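Local coordinates for protein adenosine kinase, putative (Trypanosoma brucei, PDB 3OTX) that probably phosphorylates adenosine with ATP to give AMP and ADP in purine salvage, a magnesium-dependent reaction, and is held here with the two-adenosine inhibitor AP5A, at residues C14-D19 / V86-C91; A113-T118 / N144-E149; L8-Q13 / S163-F168. The protein carries 1 engineered substitution. One frame throughout, in Å; residues are numbered along the deposited sequence.

Contact 1 (C14-D19 / V86-C91); sequences CNPLLD and VTYVGC. With AP5 (bis(adenosine)-5'-pentaphosphate), chain C.
Chi1 of 176° sets Tyr88 CG anti to the backbone N, and the ring beyond it ends against Pro16 and Cys14. Cys14 SG is likewise anti to its own N (chi1 -170°); it passes on toward the bound nucleotide, leaving CB beside the phenol. Tyr88 and Pro16 cross obliquely. The phenolic OH sits at the proline ring, 3.2 Å from Pro16 CD, while Tyr88 CE2 is 4.0 Å from Pro16 CB; elsewhere on the phenol Tyr88 CE1 meets Cys14 CB at 4.1 Å. Pro16 N, also close to Tyr88 OH, has no hydrogen to share, so the two do not bond. A water lies 2.7 Å from Tyr88 OH, and the same water donates to Asn15 O. One direct backbone bond joins the segments, Cys14 N to Val89 O at 3.2 Å (157° at the hydrogen). Next to it Gly90, without a side chain, lets Cys14 O and the proline ring come close to its CA. Cys91 N donates to a second water, which may in turn reach Cys14 O; a third donates to both Pro16 O and Cys91 O. In the ribokinase (PfkB) fold this is where the chain leaves central strand 10-13 for the smaller lid sheet, entered at strand 17-23; strand 86-89 borders strand 10-13. Asn15, Leu17 and Asp19 hold one of the two adenosines of AP5, the one in the adenosine site. Asn15 ND2 donates to N1B of its adenine at 3.1 Å, Leu17 CD1 packs on the same base, and the ribose hydroxyls O2J and O3J each donate to one carboxylate oxygen of Asp19, with O2J to OD1 at 2.6 Å. Gly65 and Phe171 also belong to this site.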
# COMPACT_ATOMS: atom_id res chain seq x y z
N CYS A 14 -4.98 -4.36 4.89
CA CYS A 14 -3.53 -4.35 5.05
C CYS A 14 -3.25 -4.59 6.54
O CYS A 14 -4.11 -5.10 7.30
CB CYS A 14 -2.98 -3.00 4.55
SG CYS A 14 -1.18 -2.89 4.39
N ASN A 15 -2.03 -4.26 6.95
CA ASN A 15 -1.54 -4.43 8.32
C ASN A 15 -1.40 -3.07 8.95
O ASN A 15 -0.58 -2.26 8.50
CB ASN A 15 -0.15 -5.07 8.25
CG ASN A 15 -0.15 -6.38 7.45
OD1 ASN A 15 -1.05 -7.20 7.62
ND2 ASN A 15 0.87 -6.58 6.57
N PRO A 16 -2.23 -2.76 9.97
CA PRO A 16 -2.18 -1.41 10.52
C PRO A 16 -0.97 -1.33 11.47
O PRO A 16 -0.86 -2.13 12.40
CB PRO A 16 -3.53 -1.26 11.25
CG PRO A 16 -4.01 -2.66 11.49
CD PRO A 16 -3.41 -3.53 10.43
N LEU A 17 -0.04 -0.43 11.16
CA LEU A 17 1.20 -0.36 11.94
C LEU A 17 1.42 1.06 12.40
O LEU A 17 1.12 1.99 11.64
CB LEU A 17 2.40 -0.76 11.08
CG LEU A 17 2.33 -2.06 10.29
CD1 LEU A 17 3.58 -2.19 9.40
CD2 LEU A 17 2.23 -3.25 11.27
N LEU A 18 1.93 1.25 13.61
CA LEU A 18 2.41 2.55 14.02
C LEU A 18 3.85 2.75 13.55
O LEU A 18 4.74 1.92 13.86
CB LEU A 18 2.35 2.66 15.55
CG LEU A 18 2.57 4.13 15.96
CD1 LEU A 18 1.21 4.91 16.04
CD2 LEU A 18 3.45 4.34 17.17
N ASP A 19 4.11 3.84 12.83
CA ASP A 19 5.47 4.09 12.36
C ASP A 19 6.30 4.80 13.41
O ASP A 19 5.89 5.82 13.97
CB ASP A 19 5.45 4.95 11.11
CG ASP A 19 4.99 4.19 9.88
OD1 ASP A 19 4.91 2.94 9.92
OD2 ASP A 19 4.75 4.87 8.87
N VAL A 86 -14.36 4.79 2.15
CA VAL A 86 -13.42 3.71 2.38
C VAL A 86 -13.69 2.95 3.66
O VAL A 86 -13.99 3.54 4.71
CB VAL A 86 -11.96 4.26 2.46
CG1 VAL A 86 -10.95 3.12 2.78
CG2 VAL A 86 -11.55 5.03 1.20
N THR A 87 -13.66 1.62 3.56
CA THR A 87 -13.65 0.77 4.75
C THR A 87 -12.30 0.07 4.76
O THR A 87 -11.84 -0.39 3.73
CB THR A 87 -14.74 -0.31 4.67
OG1 THR A 87 -16.00 0.33 4.67
CG2 THR A 87 -14.66 -1.24 5.85
N TYR A 88 -11.66 0.05 5.92
CA TYR A 88 -10.34 -0.57 6.09
C TYR A 88 -10.48 -1.76 7.02
O TYR A 88 -11.17 -1.67 8.06
CB TYR A 88 -9.36 0.45 6.73
CG TYR A 88 -8.02 -0.11 7.03
CD1 TYR A 88 -6.99 -0.00 6.11
CD2 TYR A 88 -7.74 -0.70 8.27
CE1 TYR A 88 -5.69 -0.54 6.38
CE2 TYR A 88 -6.48 -1.22 8.56
CZ TYR A 88 -5.46 -1.13 7.62
OH TYR A 88 -4.20 -1.64 7.91
N VAL A 89 -9.84 -2.85 6.64
CA VAL A 89 -9.80 -4.06 7.46
C VAL A 89 -8.35 -4.43 7.80
O VAL A 89 -7.48 -4.48 6.92
CB VAL A 89 -10.54 -5.24 6.75
CG1 VAL A 89 -10.35 -6.59 7.46
CG2 VAL A 89 -12.03 -4.94 6.72
N GLY A 90 -8.12 -4.71 9.09
CA GLY A 90 -6.87 -5.26 9.57
C GLY A 90 -7.05 -5.61 11.04
O GLY A 90 -8.17 -5.53 11.55
N CYS A 91 -5.97 -6.01 11.72
CA CYS A 91 -6.08 -6.49 13.07
C CYS A 91 -5.13 -5.68 13.95
O CYS A 91 -3.97 -5.47 13.59
CB CYS A 91 -5.78 -8.00 13.12
SG CYS A 91 -5.98 -8.74 14.76
PA AP5 C . 7.89 6.39 -6.59
O1A AP5 C . 9.28 6.81 -6.10
O2A AP5 C . 7.91 5.60 -7.88
O3A AP5 C . 7.08 5.49 -5.52
PB AP5 C . 7.69 4.36 -4.55
O1B AP5 C . 9.03 3.86 -5.01
O2B AP5 C . 6.61 3.35 -4.35
O3B AP5 C . 7.88 5.25 -3.24
PG AP5 C . 8.75 5.08 -1.92
O1G AP5 C . 8.97 6.46 -1.37
O2G AP5 C . 10.10 4.43 -2.13
O3G AP5 C . 7.74 4.32 -1.03
PD AP5 C . 7.88 3.77 0.49
O1D AP5 C . 9.22 4.05 1.13
O2D AP5 C . 7.39 2.34 0.43
O3D AP5 C . 6.83 4.72 1.24
PE AP5 C . 5.24 4.46 1.39
O1E AP5 C . 4.70 3.91 0.10
O2E AP5 C . 4.58 5.72 1.95
O5F AP5 C . 6.99 7.71 -6.66
C5F AP5 C . 5.59 7.62 -6.92
C4F AP5 C . 5.11 8.94 -7.48
O4F AP5 C . 5.48 10.01 -6.60
C3F AP5 C . 5.76 9.34 -8.80
O3F AP5 C . 5.04 8.78 -9.87
C2F AP5 C . 5.75 10.84 -8.75
O2F AP5 C . 4.48 11.32 -9.12
C1F AP5 C . 5.94 11.13 -7.26
N9A AP5 C . 7.36 11.32 -6.86
C8A AP5 C . 8.15 10.44 -6.11
N7A AP5 C . 9.37 11.02 -5.96
C5A AP5 C . 9.37 12.23 -6.56
C6A AP5 C . 10.29 13.24 -6.68
N6A AP5 C . 11.47 13.20 -6.05
N1A AP5 C . 9.95 14.38 -7.37
C2A AP5 C . 8.69 14.55 -7.92
N3A AP5 C . 7.77 13.54 -7.79
C4A AP5 C . 8.09 12.42 -7.11
O5J AP5 C . 5.15 3.27 2.49
C5J AP5 C . 5.64 3.49 3.80
C4J AP5 C . 4.74 2.66 4.69
O4J AP5 C . 5.01 1.26 4.52
C3J AP5 C . 4.98 2.88 6.19
O3J AP5 C . 3.90 3.67 6.69
C2J AP5 C . 5.02 1.47 6.79
O2J AP5 C . 4.22 1.32 7.96
C1J AP5 C . 4.49 0.62 5.66
N9B AP5 C . 4.90 -0.78 5.73
C8B AP5 C . 6.20 -1.22 5.74
N7B AP5 C . 6.16 -2.58 5.85
C5B AP5 C . 4.85 -2.98 5.90
C6B AP5 C . 4.24 -4.24 6.00
N6B AP5 C . 4.92 -5.39 6.16
N1B AP5 C . 2.88 -4.24 6.06
C2B AP5 C . 2.09 -3.12 5.93
N3B AP5 C . 2.69 -1.88 5.87
C4B AP5 C . 4.05 -1.84 5.82
O HOH W 1 -3.97 -7.00 9.81
O HOH W 2 -1.93 -0.77 6.66
O HOH W 3 -1.58 -4.06 14.29

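Contact 2 (A113-T118 / N144-E149); sequences AVEHTT and NHLSSE
Glu115 reaches across to Ser147 with its carboxylate and takes hold of that residue by two groups at once. Ahead of it in the sequence, Ala113 O is bonded to the side chain of His150, in the helix that Ser147 caps. At Glu115 itself CG is anti to the backbone N (chi1 -174°) and the chain stays extended beyond it. OE1 accepts the backbone N-H of Ser147 through its syn lone pair, with Ser147 N 2.8 Å from Glu115 OE1 and 161° at the hydrogen. OE2 accepts the hydroxyl, Ser147 OG to Glu115 OE2 being 2.7 Å; the hydroxyl comes from the syn side but stands 32° out of the carboxylate plane. A water also donates to Glu115 OE2 at 2.7 Å and to His145 O at 2.6 Å, bridging the acid to the carbonyl of His145. Held by three donors over its two oxygens, the carboxylate is pinned in rotation. Those donors would favour its charged form, with Glu149 a like charge not in contact, its OE1 6.2 Å from Glu115 OE2. Glu115 OE1 also lies 3.4 Å from Leu146 CD1. Ser147 is the N-cap of helix 148-151: its OG accepts from His150 N and donates to Glu115 OE2, so the hydroxyl relays between helix end and acid. Further along, Thr117 turns its CB toward the 144-149 segment, and its hydroxyl is bonded to Lys119 N. The segment 113-118 holds the end of strand 111-116, which lies beside the outermost strand 91-92, and Cys91 of that strand touches Glu115, Thr117 and Leu146. The turn before helix 148-151 thus lies against this border of the large sheet, with His179 of helix 177-189 bonded to Leu146 O.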
# COMPACT_ATOMS: atom_id res chain seq x y z
N ALA A 113 -13.14 -1.36 10.08
CA ALA A 113 -13.71 -2.66 10.38
C ALA A 113 -12.60 -3.60 10.85
O ALA A 113 -12.33 -4.65 10.25
CB ALA A 113 -14.44 -3.21 9.15
N VAL A 114 -11.94 -3.20 11.94
CA VAL A 114 -10.74 -3.92 12.45
C VAL A 114 -11.09 -4.96 13.49
O VAL A 114 -12.11 -4.84 14.20
CB VAL A 114 -9.67 -2.91 13.02
CG1 VAL A 114 -9.12 -2.04 11.86
CG2 VAL A 114 -10.28 -2.05 14.14
N GLU A 115 -10.26 -6.00 13.49
CA GLU A 115 -10.30 -7.03 14.50
C GLU A 115 -9.49 -6.57 15.69
O GLU A 115 -8.51 -5.87 15.48
CB GLU A 115 -9.68 -8.31 13.92
CG GLU A 115 -9.79 -9.52 14.86
CD GLU A 115 -9.42 -10.82 14.21
OE1 GLU A 115 -8.80 -10.79 13.12
OE2 GLU A 115 -9.71 -11.89 14.82
N HIS A 116 -9.86 -6.98 16.90
CA HIS A 116 -8.99 -6.80 18.06
C HIS A 116 -8.55 -8.14 18.53
O HIS A 116 -9.34 -9.10 18.58
CB HIS A 116 -9.70 -6.10 19.23
CG HIS A 116 -10.13 -4.71 18.92
ND1 HIS A 116 -9.46 -3.60 19.40
CD2 HIS A 116 -11.13 -4.25 18.15
CE1 HIS A 116 -10.06 -2.51 18.95
NE2 HIS A 116 -11.08 -2.87 18.19
N THR A 117 -7.26 -8.23 18.85
CA THR A 117 -6.70 -9.47 19.40
C THR A 117 -5.98 -9.16 20.72
O THR A 117 -5.55 -8.01 20.96
CB THR A 117 -5.72 -10.16 18.39
OG1 THR A 117 -5.23 -11.39 18.94
CG2 THR A 117 -4.51 -9.29 18.07
N THR A 118 -5.84 -10.18 21.57
CA THR A 118 -5.02 -10.05 22.75
C THR A 118 -3.72 -10.85 22.60
O THR A 118 -2.92 -10.97 23.54
CB THR A 118 -5.81 -10.51 23.99
OG1 THR A 118 -6.12 -11.91 23.86
CG2 THR A 118 -7.14 -9.70 24.14
N ASN A 144 -0.57 -9.73 12.26
CA ASN A 144 -0.34 -11.08 11.76
C ASN A 144 -1.38 -12.08 12.27
O ASN A 144 -1.38 -13.23 11.84
CB ASN A 144 1.03 -11.57 12.19
CG ASN A 144 1.59 -12.63 11.29
OD1 ASN A 144 2.16 -13.62 11.76
ND2 ASN A 144 1.46 -12.43 10.01
N HIS A 145 -2.24 -11.64 13.17
CA HIS A 145 -3.28 -12.50 13.75
C HIS A 145 -4.68 -12.26 13.18
O HIS A 145 -5.67 -12.78 13.72
CB HIS A 145 -3.30 -12.31 15.27
CG HIS A 145 -2.03 -12.76 15.94
ND1 HIS A 145 -1.87 -14.04 16.42
CD2 HIS A 145 -0.87 -12.11 16.21
CE1 HIS A 145 -0.66 -14.16 16.95
NE2 HIS A 145 -0.04 -13.00 16.84
N LEU A 146 -4.77 -11.49 12.10
CA LEU A 146 -6.06 -11.30 11.42
C LEU A 146 -6.66 -12.68 11.08
O LEU A 146 -6.01 -13.51 10.45
CB LEU A 146 -5.88 -10.42 10.18
CG LEU A 146 -7.15 -10.16 9.35
CD1 LEU A 146 -8.18 -9.40 10.13
CD2 LEU A 146 -6.76 -9.38 8.10
N SER A 147 -7.87 -12.94 11.59
CA SER A 147 -8.46 -14.28 11.53
C SER A 147 -9.53 -14.50 10.44
O SER A 147 -10.19 -13.55 9.97
CB SER A 147 -9.06 -14.63 12.90
OG SER A 147 -10.25 -13.89 13.14
N SER A 148 -9.71 -15.77 10.08
CA SER A 148 -10.77 -16.12 9.17
C SER A 148 -12.11 -15.81 9.82
O SER A 148 -13.04 -15.40 9.13
CB SER A 148 -10.68 -17.59 8.79
OG SER A 148 -9.44 -17.83 8.14
N GLU A 149 -12.19 -15.95 11.15
CA GLU A 149 -13.44 -15.62 11.85
C GLU A 149 -13.78 -14.15 11.59
O GLU A 149 -14.94 -13.79 11.26
CB GLU A 149 -13.34 -15.88 13.37
CG GLU A 149 -13.27 -17.35 13.79
CD GLU A 149 -12.11 -18.15 13.18
OE1 GLU A 149 -10.96 -17.65 13.06
OE2 GLU A 149 -12.36 -19.32 12.81
O HOH W 4 -7.39 -13.02 15.71

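Contact 3 (L8-Q13 / S163-F168); sequences LRVYVQ and SRIFYF
Arg9 O opens the backbone ladder by accepting two N-H groups, from Arg164 N at 2.9 Å and from Ile165 N at 3.2 Å. The alternation then turns regular: Tyr11 N gives to Ile165 O at 2.8 Å, Tyr11 O receives Tyr167 N, and Gln13 N gives to Tyr167 O. Strands 10-13 and 165-168 are parallel, their directions differing by 15°, and CA-H groups of Val10, Val12 and Phe166 add contacts to the carbonyls opposite. Apolar packing divides between the two faces. On one, Val10 meets Ile165 and Val12 lies alongside Tyr167, with Val12 CG1 at the ring edge 3.9 Å from Tyr167 CD2; helix 300-311 covers this face. On the other, Tyr11 CB touches Phe166 CD2 at 3.7 Å, while Tyr11 CE2 comes within 3.7 Å of Phe168 CE1; helix 177-189 covers that side. Gln13 makes a CH-pi contact, its CB over the ring face 3.6 Å from the Phe168 centroid. With CG anti to the backbone N (chi1 -179°) and the chain extended beyond it, the amide is carried past Phe168: Gln13 CD lies 3.5 Å from Phe168 CE2, amide and ring planes 35° apart. Polar links include a water that donates to Val10 O and to Ser163 OG, a hydroxyl also bonded to Ala159 O. Arg9 NH2 forms a salt bridge with Glu162, and Arg164 NH1 donates a hydrogen bond to Ser163 O, from above the carbonyl plane, and also to Asp161 O. In this ribokinase-type alpha/beta sheet, mostly apolar side chains thus pack on both faces of the hydrogen-bonded central strands; the charged groups and bridging water described here lie at the end where helix 154-162 hands over to strand 165-169.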
# COMPACT_ATOMS: atom_id res chain seq x y z
N LEU A 8 -17.58 5.36 -5.82
CA LEU A 8 -17.79 3.97 -5.49
C LEU A 8 -17.11 3.67 -4.17
O LEU A 8 -16.03 4.20 -3.86
CB LEU A 8 -17.19 3.05 -6.54
CG LEU A 8 -17.81 3.14 -7.94
CD1 LEU A 8 -16.99 2.28 -8.88
CD2 LEU A 8 -19.29 2.73 -7.94
N ARG A 9 -17.73 2.80 -3.39
CA ARG A 9 -17.14 2.36 -2.11
C ARG A 9 -15.91 1.48 -2.32
O ARG A 9 -15.86 0.60 -3.19
CB ARG A 9 -18.21 1.63 -1.28
CG ARG A 9 -19.34 2.54 -0.78
CD ARG A 9 -19.00 3.12 0.59
NE ARG A 9 -18.81 2.07 1.61
CZ ARG A 9 -18.70 2.29 2.92
NH1 ARG A 9 -18.75 3.52 3.41
NH2 ARG A 9 -18.53 1.28 3.74
N VAL A 10 -14.89 1.76 -1.50
CA VAL A 10 -13.60 1.14 -1.58
C VAL A 10 -13.35 0.33 -0.32
O VAL A 10 -13.62 0.80 0.80
CB VAL A 10 -12.49 2.22 -1.77
CG1 VAL A 10 -11.12 1.58 -1.68
CG2 VAL A 10 -12.63 2.91 -3.15
N TYR A 11 -12.87 -0.89 -0.51
CA TYR A 11 -12.48 -1.77 0.57
C TYR A 11 -10.98 -1.91 0.53
O TYR A 11 -10.43 -2.32 -0.51
CB TYR A 11 -13.12 -3.15 0.33
CG TYR A 11 -12.78 -4.22 1.36
CD1 TYR A 11 -13.70 -4.50 2.39
CD2 TYR A 11 -11.58 -4.95 1.28
CE1 TYR A 11 -13.42 -5.46 3.35
CE2 TYR A 11 -11.29 -5.94 2.26
CZ TYR A 11 -12.21 -6.17 3.28
OH TYR A 11 -11.93 -7.15 4.21
N VAL A 12 -10.31 -1.59 1.64
CA VAL A 12 -8.85 -1.72 1.71
C VAL A 12 -8.49 -2.66 2.84
O VAL A 12 -9.07 -2.57 3.93
CB VAL A 12 -8.21 -0.34 2.05
CG1 VAL A 12 -6.68 -0.46 2.31
CG2 VAL A 12 -8.51 0.68 0.95
N GLN A 13 -7.52 -3.55 2.60
CA GLN A 13 -7.05 -4.46 3.66
C GLN A 13 -5.54 -4.45 3.67
O GLN A 13 -4.87 -4.54 2.61
CB GLN A 13 -7.62 -5.87 3.44
CG GLN A 13 -7.20 -6.90 4.53
CD GLN A 13 -8.13 -8.09 4.64
OE1 GLN A 13 -7.70 -9.21 5.01
NE2 GLN A 13 -9.40 -7.88 4.36
N SER A 163 -18.94 -2.65 -1.22
CA SER A 163 -17.78 -2.09 -1.94
C SER A 163 -17.74 -2.55 -3.38
O SER A 163 -18.26 -3.64 -3.73
CB SER A 163 -16.46 -2.48 -1.23
OG SER A 163 -16.46 -1.98 0.09
N ARG A 164 -17.11 -1.74 -4.24
CA ARG A 164 -16.96 -2.12 -5.66
C ARG A 164 -15.51 -2.11 -6.11
O ARG A 164 -15.20 -2.62 -7.18
CB ARG A 164 -17.82 -1.24 -6.58
CG ARG A 164 -19.30 -1.39 -6.34
CD ARG A 164 -19.76 -2.82 -6.68
NE ARG A 164 -21.20 -2.97 -6.50
CZ ARG A 164 -21.78 -3.39 -5.37
NH1 ARG A 164 -21.04 -3.71 -4.29
NH2 ARG A 164 -23.11 -3.49 -5.34
N ILE A 165 -14.64 -1.53 -5.29
CA ILE A 165 -13.19 -1.53 -5.56
C ILE A 165 -12.51 -2.13 -4.32
O ILE A 165 -12.79 -1.69 -3.20
CB ILE A 165 -12.66 -0.10 -5.83
CG1 ILE A 165 -13.26 0.51 -7.09
CG2 ILE A 165 -11.12 -0.11 -5.90
CD1 ILE A 165 -13.19 2.04 -7.15
N PHE A 166 -11.67 -3.14 -4.53
CA PHE A 166 -11.00 -3.87 -3.47
C PHE A 166 -9.52 -3.69 -3.69
O PHE A 166 -9.00 -4.01 -4.77
CB PHE A 166 -11.40 -5.35 -3.54
CG PHE A 166 -12.88 -5.57 -3.31
CD1 PHE A 166 -13.80 -5.36 -4.34
CD2 PHE A 166 -13.35 -5.96 -2.05
CE1 PHE A 166 -15.15 -5.57 -4.13
CE2 PHE A 166 -14.73 -6.15 -1.84
CZ PHE A 166 -15.61 -5.96 -2.88
N TYR A 167 -8.84 -3.16 -2.66
CA TYR A 167 -7.42 -2.94 -2.75
C TYR A 167 -6.73 -3.64 -1.59
O TYR A 167 -7.04 -3.35 -0.40
CB TYR A 167 -7.09 -1.44 -2.72
CG TYR A 167 -5.61 -1.19 -2.53
CD1 TYR A 167 -4.71 -1.44 -3.56
CD2 TYR A 167 -5.13 -0.74 -1.31
CE1 TYR A 167 -3.35 -1.23 -3.37
CE2 TYR A 167 -3.77 -0.53 -1.12
CZ TYR A 167 -2.91 -0.78 -2.15
OH TYR A 167 -1.57 -0.57 -1.95
N PHE A 168 -5.80 -4.52 -1.93
CA PHE A 168 -4.94 -5.15 -0.94
C PHE A 168 -3.51 -4.80 -1.20
O PHE A 168 -3.09 -4.78 -2.35
CB PHE A 168 -5.06 -6.67 -1.02
CG PHE A 168 -6.25 -7.23 -0.30
CD1 PHE A 168 -7.56 -6.84 -0.63
CD2 PHE A 168 -6.06 -8.19 0.68
CE1 PHE A 168 -8.67 -7.37 0.06
CE2 PHE A 168 -7.16 -8.75 1.35
CZ PHE A 168 -8.47 -8.32 1.03
O HOH W 5 -16.30 0.48 1.74

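Overall arrangement
All three contacts meet in the large sheet. Strand 86-89 of contact 1 lies between strand 10-13 of contact 3 and strand 111-116 of contact 2; Val89 N reaches Val12 O at 2.8 Å and Glu115 N reaches Gly90 O at 2.9 Å, both probable hydrogen bonds. The centre of contact 1 is about 11 Å from that of contact 2 and 13 Å from that of contact 3; those two centres are 19 Å apart, yet Leu146 packs on Gln13. Contact 1 binds AP5 directly. Side chain to side chain, Tyr167 of contact 3 lies about 5 Å from Asp301, the predicted proton acceptor, whereas from the Leu146 side chain of contact 2 to AP5 is about 11 Å.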